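Local coordinates for 5'-tyrosyl-DNA phosphodiesterase (Caenorhabditis elegans, PDB 4FVA), which belongs to the endonuclease/exonuclease/phosphatase family of the DNase I-like clan and binds a magnesium ion at an aspartate and glutamate metal site, at residues Phe12-Asp22 with Pro244-Phe255. Numbering follows the deposited sequence.
Sequences FEVSVMSWNID and PSDHWAINATFF. With MG (magnesium ion), chain F.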
loop_
_atom_site.group_PDB
_atom_site.type_symbol
_atom_site.label_atom_id
_atom_site.label_comp_id
_atom_site.label_asym_id
_atom_site.label_seq_id
_atom_site.Cartn_x
_atom_site.Cartn_y
_atom_site.Cartn_z
ATOM N N PHE A 12 4.918 20.998 6.814
ATOM C CA PHE A 12 5.160 20.012 5.761
ATOM C C PHE A 12 4.216 18.845 5.997
ATOM O O PHE A 12 4.041 18.398 7.135
ATOM C CB PHE A 12 6.598 19.508 5.737
ATOM C CG PHE A 12 6.917 18.673 4.526
ATOM C CD1 PHE A 12 6.481 17.354 4.446
ATOM C CD2 PHE A 12 7.660 19.195 3.476
ATOM C CE1 PHE A 12 6.766 16.580 3.336
ATOM C CE2 PHE A 12 7.954 18.424 2.364
ATOM C CZ PHE A 12 7.505 17.114 2.294
ATOM N N GLU A 13 3.606 18.354 4.929
ATOM C CA GLU A 13 2.615 17.305 5.075
ATOM C C GLU A 13 2.593 16.448 3.807
ATOM O O GLU A 13 2.723 16.970 2.699
ATOM C CB GLU A 13 1.267 17.958 5.382
ATOM C CG GLU A 13 0.057 17.064 5.446
ATOM C CD GLU A 13 -1.143 17.828 5.977
ATOM O OE1 GLU A 13 -0.943 18.955 6.485
ATOM O OE2 GLU A 13 -2.275 17.308 5.911
ATOM N N VAL A 14 2.502 15.131 3.975
ATOM C CA VAL A 14 2.405 14.222 2.832
ATOM C C VAL A 14 1.458 13.073 3.173
ATOM O O VAL A 14 1.532 12.509 4.272
ATOM C CB VAL A 14 3.777 13.686 2.381
ATOM C CG1 VAL A 14 4.465 12.967 3.524
ATOM C CG2 VAL A 14 3.610 12.743 1.204
ATOM N N SER A 15 0.544 12.756 2.254
ATOM C CA SER A 15 -0.418 11.675 2.479
ATOM C C SER A 15 -0.095 10.440 1.633
ATOM O O SER A 15 0.188 10.539 0.431
ATOM C CB SER A 15 -1.852 12.143 2.205
ATOM O OG SER A 15 -1.987 12.585 0.868
ATOM N N VAL A 16 -0.149 9.272 2.264
ATOM C CA VAL A 16 0.132 8.033 1.565
ATOM C C VAL A 16 -1.056 7.107 1.731
ATOM O O VAL A 16 -1.521 6.864 2.855
ATOM C CB VAL A 16 1.387 7.340 2.098
ATOM C CG1 VAL A 16 1.670 6.065 1.273
ATOM C CG2 VAL A 16 2.587 8.290 2.061
ATOM N N MET A 17 -1.554 6.615 0.605
ATOM C CA MET A 17 -2.694 5.711 0.572
ATOM C C MET A 17 -2.223 4.392 -0.021
ATOM O O MET A 17 -1.396 4.390 -0.940
ATOM C CB MET A 17 -3.814 6.308 -0.283
ATOM C CG MET A 17 -5.037 5.403 -0.439
ATOM S SD MET A 17 -6.358 6.342 -1.202
ATOM C CE MET A 17 -7.437 5.021 -1.744
ATOM N N SER A 18 -2.711 3.276 0.526
ATOM C CA SER A 18 -2.371 1.940 0.018
ATOM C C SER A 18 -3.625 1.087 -0.104
ATOM O O SER A 18 -4.481 1.104 0.795
ATOM C CB SER A 18 -1.357 1.249 0.928
ATOM O OG SER A 18 -1.043 -0.047 0.443
ATOM N N TRP A 19 -3.733 0.326 -1.192
ATOM C CA TRP A 19 -4.969 -0.396 -1.476
ATOM C C TRP A 19 -4.739 -1.634 -2.323
ATOM O O TRP A 19 -4.192 -1.555 -3.429
ATOM C CB TRP A 19 -5.943 0.532 -2.209
ATOM C CG TRP A 19 -7.394 0.201 -2.046
ATOM C CD1 TRP A 19 -7.941 -0.892 -1.405
ATOM C CD2 TRP A 19 -8.500 0.981 -2.523
ATOM N NE1 TRP A 19 -9.311 -0.826 -1.459
ATOM C CE2 TRP A 19 -9.683 0.313 -2.131
ATOM C CE3 TRP A 19 -8.604 2.185 -3.233
ATOM C CZ2 TRP A 19 -10.959 0.817 -2.420
ATOM C CZ3 TRP A 19 -9.872 2.684 -3.527
ATOM C CH2 TRP A 19 -11.036 1.994 -3.119
ATOM N N ASN A 20 -5.159 -2.779 -1.795
ATOM C CA ASN A 20 -5.234 -3.982 -2.607
ATOM C C ASN A 20 -6.567 -3.908 -3.320
ATOM O O ASN A 20 -7.618 -3.974 -2.671
ATOM C CB ASN A 20 -5.114 -5.236 -1.738
ATOM C CG ASN A 20 -5.301 -6.515 -2.529
ATOM O OD1 ASN A 20 -6.071 -6.550 -3.490
ATOM N ND2 ASN A 20 -4.587 -7.571 -2.135
ATOM N N ILE A 21 -6.530 -3.742 -4.641
ATOM C CA ILE A 21 -7.766 -3.466 -5.377
ATOM C C ILE A 21 -8.460 -4.717 -5.949
ATOM O O ILE A 21 -9.436 -4.620 -6.711
ATOM C CB ILE A 21 -7.566 -2.384 -6.457
ATOM C CG1 ILE A 21 -6.598 -2.843 -7.541
ATOM C CG2 ILE A 21 -7.111 -1.030 -5.793
ATOM C CD1 ILE A 21 -6.401 -1.827 -8.645
ATOM N N ASP A 22 -7.969 -5.890 -5.561
ATOM C CA ASP A 22 -8.690 -7.122 -5.871
ATOM C C ASP A 22 -8.922 -7.249 -7.372
ATOM O O ASP A 22 -10.020 -7.605 -7.810
ATOM C CB ASP A 22 -10.028 -7.115 -5.126
ATOM C CG ASP A 22 -10.661 -8.496 -5.000
ATOM O OD1 ASP A 22 -9.974 -9.499 -5.267
ATOM O OD2 ASP A 22 -11.855 -8.565 -4.618
ATOM N N PRO A 244 -15.568 -1.714 -3.833
ATOM C CA PRO A 244 -14.521 -1.631 -4.861
ATOM C C PRO A 244 -13.549 -2.797 -4.748
ATOM O O PRO A 244 -13.087 -3.334 -5.749
ATOM C CB PRO A 244 -13.806 -0.311 -4.522
ATOM C CG PRO A 244 -14.876 0.535 -3.864
ATOM C CD PRO A 244 -15.677 -0.471 -3.043
ATOM N N SER A 245 -13.272 -3.197 -3.517
ATOM C CA SER A 245 -12.330 -4.278 -3.244
ATOM C C SER A 245 -12.766 -5.034 -2.003
ATOM O O SER A 245 -13.548 -4.517 -1.218
ATOM C CB SER A 245 -10.925 -3.698 -3.029
ATOM O OG SER A 245 -10.013 -4.701 -2.613
ATOM N N ASP A 246 -12.239 -6.237 -1.805
ATOM C CA ASP A 246 -12.478 -6.956 -0.557
ATOM C C ASP A 246 -11.610 -6.397 0.573
ATOM O O ASP A 246 -11.766 -6.807 1.731
ATOM C CB ASP A 246 -12.282 -8.472 -0.716
ATOM C CG ASP A 246 -10.859 -8.845 -1.064
ATOM O OD1 ASP A 246 -10.193 -8.094 -1.817
ATOM O OD2 ASP A 246 -10.395 -9.898 -0.577
ATOM N N HIS A 247 -10.679 -5.499 0.226
ATOM C CA HIS A 247 -9.893 -4.730 1.215
ATOM C C HIS A 247 -10.370 -3.269 1.324
ATOM O O HIS A 247 -10.758 -2.666 0.325
ATOM C CB HIS A 247 -8.400 -4.673 0.842
ATOM C CG HIS A 247 -7.680 -5.983 0.945
ATOM N ND1 HIS A 247 -6.689 -6.213 1.877
ATOM C CD2 HIS A 247 -7.772 -7.117 0.206
ATOM C CE1 HIS A 247 -6.222 -7.441 1.728
ATOM N NE2 HIS A 247 -6.862 -8.010 0.721
ATOM N N TRP A 248 -10.300 -2.697 2.526
ATOM C CA TRP A 248 -10.424 -1.255 2.672
ATOM C C TRP A 248 -9.081 -0.643 2.288
ATOM O O TRP A 248 -8.042 -1.291 2.420
ATOM C CB TRP A 248 -10.747 -0.857 4.114
ATOM C CG TRP A 248 -11.929 -1.554 4.739
ATOM C CD1 TRP A 248 -12.041 -1.985 6.037
ATOM C CD2 TRP A 248 -13.166 -1.896 4.098
ATOM N NE1 TRP A 248 -13.274 -2.560 6.241
ATOM C CE2 TRP A 248 -13.983 -2.520 5.069
ATOM C CE3 TRP A 248 -13.665 -1.726 2.804
ATOM C CZ2 TRP A 248 -15.268 -2.989 4.777
ATOM C CZ3 TRP A 248 -14.950 -2.193 2.515
ATOM C CH2 TRP A 248 -15.729 -2.815 3.495
ATOM N N ALA A 249 -9.083 0.600 1.828
ATOM C CA ALA A 249 -7.815 1.283 1.597
ATOM C C ALA A 249 -7.336 1.893 2.913
ATOM O O ALA A 249 -8.151 2.255 3.757
ATOM C CB ALA A 249 -7.975 2.371 0.528
ATOM N N ILE A 250 -6.027 1.980 3.104
ATOM C CA ILE A 250 -5.506 2.740 4.224
ATOM C C ILE A 250 -4.988 4.073 3.704
ATOM O O ILE A 250 -4.505 4.165 2.574
ATOM C CB ILE A 250 -4.434 1.987 5.059
ATOM C CG1 ILE A 250 -3.208 1.628 4.225
ATOM C CG2 ILE A 250 -5.035 0.723 5.696
ATOM C CD1 ILE A 250 -2.125 0.936 5.055
ATOM N N ASN A 251 -5.118 5.103 4.528
ATOM C CA ASN A 251 -4.795 6.462 4.138
ATOM C C ASN A 251 -4.086 7.178 5.292
ATOM O O ASN A 251 -4.703 7.505 6.303
ATOM C CB ASN A 251 -6.083 7.191 3.748
ATOM C CG ASN A 251 -5.832 8.623 3.305
ATOM O OD1 ASN A 251 -4.820 8.919 2.686
ATOM N ND2 ASN A 251 -6.745 9.523 3.657
ATOM N N ALA A 252 -2.782 7.387 5.167
ATOM C CA ALA A 252 -2.033 7.987 6.266
ATOM C C ALA A 252 -1.462 9.335 5.863
ATOM O O ALA A 252 -0.826 9.467 4.796
ATOM C CB ALA A 252 -0.922 7.045 6.733
ATOM N N THR A 253 -1.641 10.319 6.737
ATOM C CA THR A 253 -1.117 11.663 6.497
ATOM C C THR A 253 -0.023 11.953 7.509
ATOM O O THR A 253 -0.267 11.955 8.724
ATOM C CB THR A 253 -2.225 12.733 6.596
ATOM O OG1 THR A 253 -3.267 12.449 5.653
ATOM C CG2 THR A 253 -1.653 14.132 6.332
ATOM N N PHE A 254 1.178 12.216 7.002
ATOM C CA PHE A 254 2.333 12.417 7.859
ATOM C C PHE A 254 2.682 13.901 7.905
ATOM O O PHE A 254 2.665 14.594 6.879
ATOM C CB PHE A 254 3.525 11.595 7.367
ATOM C CG PHE A 254 3.229 10.116 7.218
ATOM C CD1 PHE A 254 2.604 9.631 6.078
ATOM C CD2 PHE A 254 3.592 9.212 8.209
ATOM C CE1 PHE A 254 2.342 8.272 5.931
ATOM C CE2 PHE A 254 3.328 7.856 8.072
ATOM C CZ PHE A 254 2.701 7.387 6.929
ATOM N N PHE A 255 2.982 14.392 9.104
ATOM C CA PHE A 255 3.297 15.807 9.277
ATOM C C PHE A 255 4.199 16.065 10.485
ATOM O O PHE A 255 4.459 15.161 11.294
ATOM C CB PHE A 255 2.016 16.653 9.351
ATOM C CG PHE A 255 1.082 16.266 10.471
ATOM C CD1 PHE A 255 0.304 15.124 10.382
ATOM C CD2 PHE A 255 0.988 17.045 11.616
ATOM C CE1 PHE A 255 -0.564 14.765 11.414
ATOM C CE2 PHE A 255 0.132 16.691 12.652
ATOM C CZ PHE A 255 -0.646 15.551 12.551
HETATM MG MG MG F . -8.121 -10.768 -4.521
HETATM O O HOH W 1 -4.720 11.679 1.245
HETATM O O HOH W 2 -5.829 -2.517 1.044
HETATM O O HOH W 3 -7.968 -8.787 -3.001
HETATM O O HOH W 4 -9.170 -12.847 -5.569
#
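Trp19 is the residue with most surface buried by the partner segment: the methyl of Ala249 lies over its five-membered ring, CB 3.5 Å from the centroid, while Ile21 CG2 touches the opposite face, off toward the rim. With CG anti to the backbone N (chi1 -154°), the indole reaches across, and NE1 donates to His247 O at 2.9 Å, the oxygen near the ring plane but the donor well above the carbonyl plane. Pro244 CB touches the six-membered ring at CZ2, and Ile39 of helix 29-43 adds to this packing. Beyond it, the Asn20 amide stacks on the His247 imidazole, planes 5° apart; ND2 is held by Asp165 and Glu52, and His247 ND1 by Asp216. Ser245 OG donates to Asn20 O (2.5 Å) and accepts from His247 N in an ST turn, while Asn20 OD1 takes Asp22 N in an Asx turn. Behind these loops strands 13-20 and 249-255 run antiparallel inside a mixed sheet, flanked by 47-53 and 226-232; paired backbone bonds join Val14 with Phe254, Val16 with Ala252 and Ser18 with Ile250. Val16 CG2 meets Phe254 CE1 on the buried face. Looser is the face carrying Glu13, Ser15, Thr253 and Asn251, where water links Ser15 OG to Asn251 OD1 and extended Glu13 crosses the Thr253 methyl, OE2 3.3 Å from CG2. Asp22 OD1 binds magnesium at 2.4 Å, joined by Glu52 and near Lys205; Trp197 holds Asp246 OD2. The linked turns probably set Asp22 on the metal and Asp246 in its second shell, where OD1 takes a metal-bound water at 2.6 Å.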